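Local coordinates for protein ferritin (PDB 7DIE) that forms a 24-subunit cage that binds ferric iron and, as in other ferritins, probably takes up, oxidises and stores iron, at residues D14-H19 with S62-Y67; A27-H32 with L99-K104. All coordinates share one frame; numbering follows the deposited sequence.

Contact 1. Residues D14-H19 with S62-Y67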
ATOM      1  N   ASP A  14     -21.860 -46.030 -25.500  1.00 26.46           N
ATOM      2  CA  ASP A  14     -22.898 -45.540 -26.398  1.00 28.87           C
ATOM      3  C   ASP A  14     -23.975 -44.777 -25.639  1.00 24.28           C
ATOM      4  O   ASP A  14     -24.534 -43.808 -26.159  1.00 28.74           O
ATOM      5  CB  ASP A  14     -23.537 -46.698 -27.167  1.00 32.95           C
ATOM      6  CG  ASP A  14     -22.674 -47.198 -28.305  1.00 45.59           C
ATOM      7  OD1 ASP A  14     -21.617 -46.595 -28.604  1.00 44.59           O
ATOM      8  OD2 ASP A  14     -23.070 -48.214 -28.906  1.00 46.45           O
ATOM      9  N   LEU A  15     -24.319 -45.227 -24.425  1.00 24.29           N
ATOM     10  CA  LEU A  15     -25.290 -44.488 -23.618  1.00 27.17           C
ATOM     11  C   LEU A  15     -24.745 -43.128 -23.192  1.00 27.63           C
ATOM     12  O   LEU A  15     -25.498 -42.153 -23.104  1.00 26.70           O
ATOM     13  CB  LEU A  15     -25.677 -45.289 -22.370  1.00 25.91           C
ATOM     14  CG  LEU A  15     -26.634 -46.458 -22.612  1.00 35.91           C
ATOM     15  CD1 LEU A  15     -26.880 -47.192 -21.306  1.00 31.01           C
ATOM     16  CD2 LEU A  15     -27.943 -45.949 -23.186  1.00 33.21           C
ATOM     17  N   VAL A  16     -23.452 -43.051 -22.870  1.00 27.63           N
ATOM     18  CA  VAL A  16     -22.862 -41.751 -22.537  1.00 27.71           C
ATOM     19  C   VAL A  16     -22.927 -40.833 -23.749  1.00 28.17           C
ATOM     20  O   VAL A  16     -23.301 -39.660 -23.652  1.00 27.92           O
ATOM     21  CB  VAL A  16     -21.417 -41.921 -22.036  1.00 27.87           C
ATOM     22  CG1 VAL A  16     -20.760 -40.548 -21.853  1.00 32.22           C
ATOM     23  CG2 VAL A  16     -21.380 -42.707 -20.719  1.00 27.20           C
ATOM     24  N   SER A  17     -22.548 -41.363 -24.912  1.00 26.77           N
ATOM     25  CA  SER A  17     -22.644 -40.634 -26.165  1.00 25.05           C
ATOM     26  C   SER A  17     -24.082 -40.209 -26.447  1.00 29.33           C
ATOM     27  O   SER A  17     -24.336 -39.080 -26.880  1.00 29.17           O
ATOM     28  CB  SER A  17     -22.083 -41.539 -27.271  1.00 29.33           C
ATOM     29  OG  SER A  17     -21.496 -40.837 -28.322  1.00 40.06           O
ATOM     30  N   LYS A  18     -25.044 -41.097 -26.201  1.00 28.22           N
ATOM     31  CA  LYS A  18     -26.438 -40.723 -26.413  1.00 25.36           C
ATOM     32  C   LYS A  18     -26.852 -39.613 -25.463  1.00 25.62           C
ATOM     33  O   LYS A  18     -27.597 -38.703 -25.841  1.00 27.23           O
ATOM     34  CB  LYS A  18     -27.353 -41.936 -26.232  1.00 29.81           C
ATOM     35  CG  LYS A  18     -28.833 -41.570 -26.357  1.00 38.36           C
ATOM     36  CD  LYS A  18     -29.747 -42.766 -26.163  1.00 46.94           C
ATOM     37  CE  LYS A  18     -31.184 -42.410 -26.523  1.00 54.04           C
ATOM     38  NZ  LYS A  18     -32.109 -43.561 -26.358  1.00 59.41           N
ATOM     39  N   HIS A  19     -26.392 -39.669 -24.219  1.00 25.50           N
ATOM     40  CA  HIS A  19     -26.771 -38.591 -23.320  1.00 25.02           C
ATOM     41  C   HIS A  19     -26.152 -37.258 -23.753  1.00 24.68           C
ATOM     42  O   HIS A  19     -26.780 -36.201 -23.603  1.00 26.65           O
ATOM     43  CB  HIS A  19     -26.386 -38.904 -21.884  1.00 24.17           C
ATOM     44  CG  HIS A  19     -26.851 -37.839 -20.955  1.00 26.52           C
ATOM     45  ND1 HIS A  19     -28.192 -37.575 -20.760  1.00 25.93           N
ATOM     46  CD2 HIS A  19     -26.172 -36.879 -20.289  1.00 26.56           C
ATOM     47  CE1 HIS A  19     -28.314 -36.527 -19.968  1.00 27.48           C
ATOM     48  NE2 HIS A  19     -27.105 -36.089 -19.666  1.00 27.30           N
ATOM     49  N   SER A  62     -19.374 -30.464 -22.017  1.00 29.95           N
ATOM     50  CA  SER A  62     -17.933 -30.444 -21.779  1.00 26.41           C
ATOM     51  C   SER A  62     -17.512 -31.565 -20.837  1.00 25.10           C
ATOM     52  O   SER A  62     -16.494 -32.220 -21.070  1.00 27.09           O
ATOM     53  CB  SER A  62     -17.498 -29.092 -21.199  1.00 27.93           C
ATOM     54  OG  SER A  62     -18.095 -28.881 -19.926  1.00 35.06           O
ATOM     55  N   ARG A  63     -18.280 -31.802 -19.765  1.00 22.19           N
ATOM     56  CA  ARG A  63     -17.935 -32.889 -18.843  1.00 24.70           C
ATOM     57  C   ARG A  63     -18.056 -34.251 -19.525  1.00 27.98           C
ATOM     58  O   ARG A  63     -17.243 -35.146 -19.276  1.00 24.60           O
ATOM     59  CB  ARG A  63     -18.824 -32.850 -17.593  1.00 25.80           C
ATOM     60  CG  ARG A  63     -18.378 -31.849 -16.516  1.00 28.46           C
ATOM     61  CD  ARG A  63     -19.370 -31.845 -15.339  1.00 27.88           C
ATOM     62  NE  ARG A  63     -18.899 -31.027 -14.222  1.00 29.91           N
ATOM     63  CZ  ARG A  63     -18.959 -29.699 -14.193  1.00 31.81           C
ATOM     64  NH1 ARG A  63     -19.476 -29.019 -15.223  1.00 27.53           N
ATOM     65  NH2 ARG A  63     -18.496 -29.042 -13.136  1.00 28.21           N
ATOM     66  N   LEU A  64     -19.047 -34.421 -20.409  1.00 24.87           N
ATOM     67  CA  LEU A  64     -19.229 -35.716 -21.069  1.00 25.99           C
ATOM     68  C   LEU A  64     -18.106 -35.994 -22.056  1.00 27.56           C
ATOM     69  O   LEU A  64     -17.547 -37.092 -22.070  1.00 26.68           O
ATOM     70  CB  LEU A  64     -20.589 -35.773 -21.776  1.00 25.89           C
ATOM     71  CG  LEU A  64     -21.783 -35.707 -20.823  1.00 25.67           C
ATOM     72  CD1 LEU A  64     -23.064 -35.354 -21.565  1.00 26.87           C
ATOM     73  CD2 LEU A  64     -21.953 -37.039 -20.088  1.00 29.25           C
ATOM     74  N   VAL A  65     -17.744 -35.013 -22.889  1.00 25.39           N
ATOM     75  CA  VAL A  65     -16.671 -35.297 -23.838  1.00 28.31           C
ATOM     76  C   VAL A  65     -15.335 -35.470 -23.114  1.00 29.45           C
ATOM     77  O   VAL A  65     -14.507 -36.289 -23.528  1.00 27.66           O
ATOM     78  CB  VAL A  65     -16.600 -34.229 -24.952  1.00 26.56           C
ATOM     79  CG1 VAL A  65     -16.144 -32.898 -24.411  1.00 26.35           C
ATOM     80  CG2 VAL A  65     -15.649 -34.698 -26.050  1.00 33.63           C
ATOM     81  N   LYS A  66     -15.111 -34.744 -22.014  1.00 25.34           N
ATOM     82  CA  LYS A  66     -13.870 -34.910 -21.254  1.00 23.35           C
ATOM     83  C   LYS A  66     -13.785 -36.286 -20.627  1.00 27.00           C
ATOM     84  O   LYS A  66     -12.707 -36.891 -20.574  1.00 24.97           O
ATOM     85  CB  LYS A  66     -13.775 -33.848 -20.150  1.00 27.87           C
ATOM     86  CG  LYS A  66     -13.428 -32.429 -20.635  1.00 43.74           C
ATOM     87  CD  LYS A  66     -12.915 -31.554 -19.466  1.00 51.74           C
ATOM     88  CE  LYS A  66     -13.068 -30.055 -19.750  1.00 65.31           C
ATOM     89  NZ  LYS A  66     -13.440 -29.229 -18.542  1.00 63.00           N
ATOM     90  N   TYR A  67     -14.908 -36.781 -20.113  1.00 23.03           N
ATOM     91  CA  TYR A  67     -14.932 -38.125 -19.546  1.00 23.44           C
ATOM     92  C   TYR A  67     -14.655 -39.177 -20.615  1.00 26.03           C
ATOM     93  O   TYR A  67     -13.867 -40.103 -20.393  1.00 24.23           O
ATOM     94  CB  TYR A  67     -16.284 -38.405 -18.875  1.00 22.86           C
ATOM     95  CG  TYR A  67     -16.401 -39.863 -18.427  1.00 26.39           C
ATOM     96  CD1 TYR A  67     -15.544 -40.384 -17.461  1.00 24.71           C
ATOM     97  CD2 TYR A  67     -17.350 -40.721 -18.992  1.00 26.55           C
ATOM     98  CE1 TYR A  67     -15.625 -41.731 -17.059  1.00 27.42           C
ATOM     99  CE2 TYR A  67     -17.434 -42.065 -18.603  1.00 29.81           C
ATOM    100  CZ  TYR A  67     -16.570 -42.566 -17.644  1.00 25.96           C
ATOM    101  OH  TYR A  67     -16.662 -43.892 -17.248  1.00 26.80           O
TER
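Leu64 reaches across from helix 43-70 to meet both Val16 and His19 of helix 10-39, and its fork is the centre of the contact. From CB, which points toward helix 10-39, the chain has some way to go: neither CB nor CG comes within 4.5 Å of any atom of 14-19, so the two methyls do the work. CD1 goes to the imidazole, 3.7 Å from His19 CD2, and comes at the ring obliquely, the leucine branch lying roughly perpendicular to the histidine side chain. The other branch, CD2, ends 4.1 Å from Val16 CG1. Chi1 of -65° sets CG anti to the carbonyl carbon, and chi2 of 163° then divides the methyls between the imidazole and the valine.

These helices are the first two of the ferritin four-helix bundle; the two segments run antiparallel, 155° between their directions, with axes 10.1 Å apart at their closest. The nearest backbone pair, Val16 CA and Leu64 CA, is 7.2 Å apart. One turn on from Leu64, Tyr67 also takes part: Val16 CG1 sits 4.5 Å from Tyr67 CD2, a loose touch at the edge of the phenol ring and near its plane. The hydroxyl of that ring goes to Thr124 on helix 122-150.

The histidine nitrogens have their partners outside the two segments: NE2 hydrogen-bonds to Glu23 and ND1 to Ser108, two bonds that should fix the ring's rotation, with CD2 facing Leu64. Phe131 of helix 122-150 also packs against Leu64, in the bundle interior.

Contact 2. Residues A27-H32 with L99-K104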
ATOM      1  N   ALA A  27     -29.783 -28.021 -25.691  1.00 26.69           N
ATOM      2  CA  ALA A  27     -29.115 -26.769 -26.053  1.00 27.60           C
ATOM      3  C   ALA A  27     -29.670 -26.220 -27.356  1.00 28.60           C
ATOM      4  O   ALA A  27     -30.023 -25.036 -27.448  1.00 26.95           O
ATOM      5  CB  ALA A  27     -27.601 -26.986 -26.180  1.00 28.19           C
ATOM      6  N   ASN A  28     -29.740 -27.079 -28.381  1.00 27.01           N
ATOM      7  CA  ASN A  28     -30.279 -26.685 -29.678  1.00 26.11           C
ATOM      8  C   ASN A  28     -31.701 -26.167 -29.558  1.00 32.63           C
ATOM      9  O   ASN A  28     -32.056 -25.168 -30.192  1.00 29.57           O
ATOM     10  CB  ASN A  28     -30.229 -27.873 -30.647  1.00 27.64           C
ATOM     11  CG  ASN A  28     -28.828 -28.125 -31.170  1.00 31.60           C
ATOM     12  OD1 ASN A  28     -28.010 -27.207 -31.196  1.00 27.87           O
ATOM     13  ND2 ASN A  28     -28.548 -29.361 -31.607  1.00 27.34           N
ATOM     14  N   LEU A  29     -32.538 -26.848 -28.778  1.00 27.18           N
ATOM     15  CA  LEU A  29     -33.902 -26.364 -28.575  1.00 25.64           C
ATOM     16  C   LEU A  29     -33.906 -25.011 -27.875  1.00 26.74           C
ATOM     17  O   LEU A  29     -34.640 -24.092 -28.277  1.00 28.13           O
ATOM     18  CB  LEU A  29     -34.724 -27.391 -27.781  1.00 28.71           C
ATOM     19  CG  LEU A  29     -36.138 -26.869 -27.482  1.00 31.11           C
ATOM     20  CD1 LEU A  29     -36.973 -26.737 -28.769  1.00 30.05           C
ATOM     21  CD2 LEU A  29     -36.860 -27.722 -26.450  1.00 31.74           C
ATOM     22  N   TYR A  30     -33.068 -24.848 -26.845  1.00 26.85           N
ATOM     23  CA  TYR A  30     -33.094 -23.600 -26.077  1.00 28.79           C
ATOM     24  C   TYR A  30     -32.628 -22.414 -26.917  1.00 26.88           C
ATOM     25  O   TYR A  30     -33.166 -21.305 -26.786  1.00 24.44           O
ATOM     26  CB  TYR A  30     -32.250 -23.736 -24.794  1.00 25.99           C
ATOM     27  CG  TYR A  30     -32.779 -24.810 -23.859  1.00 28.54           C
ATOM     28  CD1 TYR A  30     -34.109 -25.220 -23.935  1.00 28.93           C
ATOM     29  CD2 TYR A  30     -31.947 -25.444 -22.925  1.00 27.09           C
ATOM     30  CE1 TYR A  30     -34.610 -26.225 -23.099  1.00 28.27           C
ATOM     31  CE2 TYR A  30     -32.439 -26.451 -22.080  1.00 28.88           C
ATOM     32  CZ  TYR A  30     -33.779 -26.835 -22.183  1.00 31.65           C
ATOM     33  OH  TYR A  30     -34.301 -27.827 -21.377  1.00 30.41           O
ATOM     34  N   PHE A  31     -31.636 -22.610 -27.786  1.00 26.47           N
ATOM     35  CA  PHE A  31     -31.248 -21.493 -28.645  1.00 28.07           C
ATOM     36  C   PHE A  31     -32.360 -21.162 -29.635  1.00 28.58           C
ATOM     37  O   PHE A  31     -32.597 -19.988 -29.940  1.00 27.86           O
ATOM     38  CB  PHE A  31     -29.929 -21.809 -29.363  1.00 27.34           C
ATOM     39  CG  PHE A  31     -28.737 -21.836 -28.436  1.00 26.37           C
ATOM     40  CD1 PHE A  31     -28.453 -20.745 -27.622  1.00 31.18           C
ATOM     41  CD2 PHE A  31     -27.924 -22.956 -28.359  1.00 26.74           C
ATOM     42  CE1 PHE A  31     -27.359 -20.754 -26.758  1.00 29.00           C
ATOM     43  CE2 PHE A  31     -26.836 -22.986 -27.497  1.00 26.53           C
ATOM     44  CZ  PHE A  31     -26.552 -21.873 -26.692  1.00 28.31           C
ATOM     45  N   HIS A  32     -33.049 -22.182 -30.157  1.00 29.96           N
ATOM     46  CA  HIS A  32     -34.239 -21.929 -30.970  1.00 27.63           C
ATOM     47  C   HIS A  32     -35.291 -21.159 -30.172  1.00 27.17           C
ATOM     48  O   HIS A  32     -35.806 -20.122 -30.623  1.00 30.40           O
ATOM     49  CB  HIS A  32     -34.807 -23.260 -31.485  1.00 28.07           C
ATOM     50  CG  HIS A  32     -36.149 -23.135 -32.138  1.00 32.22           C
ATOM     51  ND1 HIS A  32     -36.337 -22.502 -33.353  1.00 30.64           N
ATOM     52  CD2 HIS A  32     -37.373 -23.557 -31.741  1.00 31.88           C
ATOM     53  CE1 HIS A  32     -37.621 -22.538 -33.669  1.00 31.52           C
ATOM     54  NE2 HIS A  32     -38.268 -23.183 -32.717  1.00 31.36           N
ATOM     55  N   LEU A  99     -40.073 -27.354 -20.820  1.00 27.08           N
ATOM     56  CA  LEU A  99     -40.293 -28.274 -19.707  1.00 25.25           C
ATOM     57  C   LEU A  99     -40.240 -29.728 -20.168  1.00 26.20           C
ATOM     58  O   LEU A  99     -39.659 -30.584 -19.486  1.00 28.58           O
ATOM     59  CB  LEU A  99     -41.638 -27.968 -19.044  1.00 27.79           C
ATOM     60  CG  LEU A  99     -41.952 -28.693 -17.740  1.00 32.13           C
ATOM     61  CD1 LEU A  99     -40.935 -28.317 -16.675  1.00 33.53           C
ATOM     62  CD2 LEU A  99     -43.369 -28.348 -17.274  1.00 32.20           C
ATOM     63  N   LYS A 100     -40.854 -30.035 -21.318  1.00 28.61           N
ATOM     64  CA  LYS A 100     -40.791 -31.400 -21.837  1.00 30.16           C
ATOM     65  C   LYS A 100     -39.354 -31.804 -22.141  1.00 32.42           C
ATOM     66  O   LYS A 100     -38.939 -32.935 -21.855  1.00 27.10           O
ATOM     67  CB  LYS A 100     -41.640 -31.537 -23.105  1.00 29.56           C
ATOM     68  CG  LYS A 100     -43.130 -31.487 -22.877  1.00 45.62           C
ATOM     69  CD  LYS A 100     -43.887 -31.491 -24.207  1.00 56.14           C
ATOM     70  CE  LYS A 100     -45.236 -30.793 -24.054  1.00 57.45           C
ATOM     71  NZ  LYS A 100     -45.779 -30.318 -25.356  1.00 54.11           N
ATOM     72  N   MET A 101     -38.580 -30.886 -22.716  1.00 27.70           N
ATOM     73  CA  MET A 101     -37.202 -31.200 -23.085  1.00 24.06           C
ATOM     74  C   MET A 101     -36.347 -31.459 -21.857  1.00 26.68           C
ATOM     75  O   MET A 101     -35.632 -32.462 -21.788  1.00 28.34           O
ATOM     76  CB  MET A 101     -36.615 -30.052 -23.897  1.00 29.69           C
ATOM     77  CG  MET A 101     -35.154 -30.244 -24.256  1.00 30.80           C
ATOM     78  SD  MET A 101     -35.004 -31.432 -25.610  1.00 32.94           S
ATOM     79  CE  MET A 101     -34.051 -32.750 -24.867  1.00 28.87           C
ATOM     80  N   GLU A 102     -36.381 -30.547 -20.877  1.00 27.09           N
ATOM     81  CA  GLU A 102     -35.525 -30.741 -19.711  1.00 26.37           C
ATOM     82  C   GLU A 102     -35.944 -31.979 -18.937  1.00 26.35           C
ATOM     83  O   GLU A 102     -35.101 -32.684 -18.369  1.00 26.85           O
ATOM     84  CB  GLU A 102     -35.556 -29.503 -18.811  1.00 27.02           C
ATOM     85  CG  GLU A 102     -34.395 -29.456 -17.838  1.00 28.01           C
ATOM     86  CD  GLU A 102     -33.042 -29.501 -18.541  1.00 29.38           C
ATOM     87  OE1 GLU A 102     -32.840 -28.748 -19.513  1.00 28.19           O
ATOM     88  OE2 GLU A 102     -32.173 -30.271 -18.107  1.00 28.34           O
ATOM     89  N   SER A 103     -37.239 -32.267 -18.910  1.00 26.02           N
ATOM     90  CA  SER A 103     -37.669 -33.488 -18.253  1.00 26.88           C
ATOM     91  C   SER A 103     -37.076 -34.711 -18.945  1.00 26.99           C
ATOM     92  O   SER A 103     -36.685 -35.678 -18.272  1.00 30.57           O
ATOM     93  CB  SER A 103     -39.200 -33.538 -18.202  1.00 30.32           C
ATOM     94  OG  SER A 103     -39.616 -34.761 -17.617  1.00 45.68           O
ATOM     95  N   LYS A 104     -36.941 -34.672 -20.277  1.00 28.67           N
ATOM     96  CA  LYS A 104     -36.294 -35.784 -20.967  1.00 27.69           C
ATOM     97  C   LYS A 104     -34.798 -35.846 -20.687  1.00 28.63           C
ATOM     98  O   LYS A 104     -34.235 -36.948 -20.634  1.00 28.42           O
ATOM     99  CB  LYS A 104     -36.525 -35.712 -22.476  1.00 30.78           C
ATOM    100  CG  LYS A 104     -37.976 -35.925 -22.890  1.00 43.38           C
ATOM    101  CD  LYS A 104     -38.156 -35.716 -24.396  1.00 58.70           C
ATOM    102  CE  LYS A 104     -39.615 -35.900 -24.832  1.00 63.56           C
ATOM    103  NZ  LYS A 104     -40.181 -37.242 -24.480  1.00 65.56           N
TER
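Tyr30 and Glu102 supply the polar half of this contact between helix 10-39 and helix 91-118. Tyr30 OH donates to Glu102 OE1 over a short 2.5 Å. The acceptor lies at the ring edge, in the plane of the phenol, while the hydroxyl meets OE1 on its anti side, 22° out of the carboxylate plane. Glu102 is bent at chi2 (57°), which folds the carboxylate back to the phenol; its CB is itself 3.3 Å from Tyr30 OH.

The apolar half is Leu29 against Met101, the pair with the nearest backbones. Leu29 and Met101 run alongside each other, pointing opposite ways, and Leu29 CD2 presses against Met101 CB at 3.5 Å, tighter than usual for two carbons. Met101 CG adds a second, oblique contact to the tyrosine, 3.9 Å from Tyr30 OH, before the bent chain turns off toward Cys25 and Ala26 on helix 10-39.

Beyond the two segments, Glu102 OE2 forms a salt bridge with Lys56 of helix 43-70, and the Glu102 side chain comes within about 3 Å of that of Asp138, a ligand of the bound iron. With one oxygen held by a phenol and the other by a lysine, Glu102 has little freedom to turn. Its side chain lies about 6 Å from a bound ferric ion, consistent with a second-shell role beside the metal site in the bundle core.

In the fold
Starting at the N terminus, helix 10-39 enters both contacts, first with 14-19 and, about two turns beyond the end of that segment, with 27-32. Contact 1 closes when the chain comes back antiparallel along helix 43-70, making the first hairpin of the bundle. The chain then leaves by the long connection between residues 70 and 91, and contact 2 closes as helix 91-118 lies against helix 10-39. The segments alternate in sequence, so the two loops cross and neither nests. Their centres lie about 18 Å apart and the nearest atoms about 6 Å, with no touch. Together they make helix 10-39 the member that joins its hairpin partner to the third helix of the bundle.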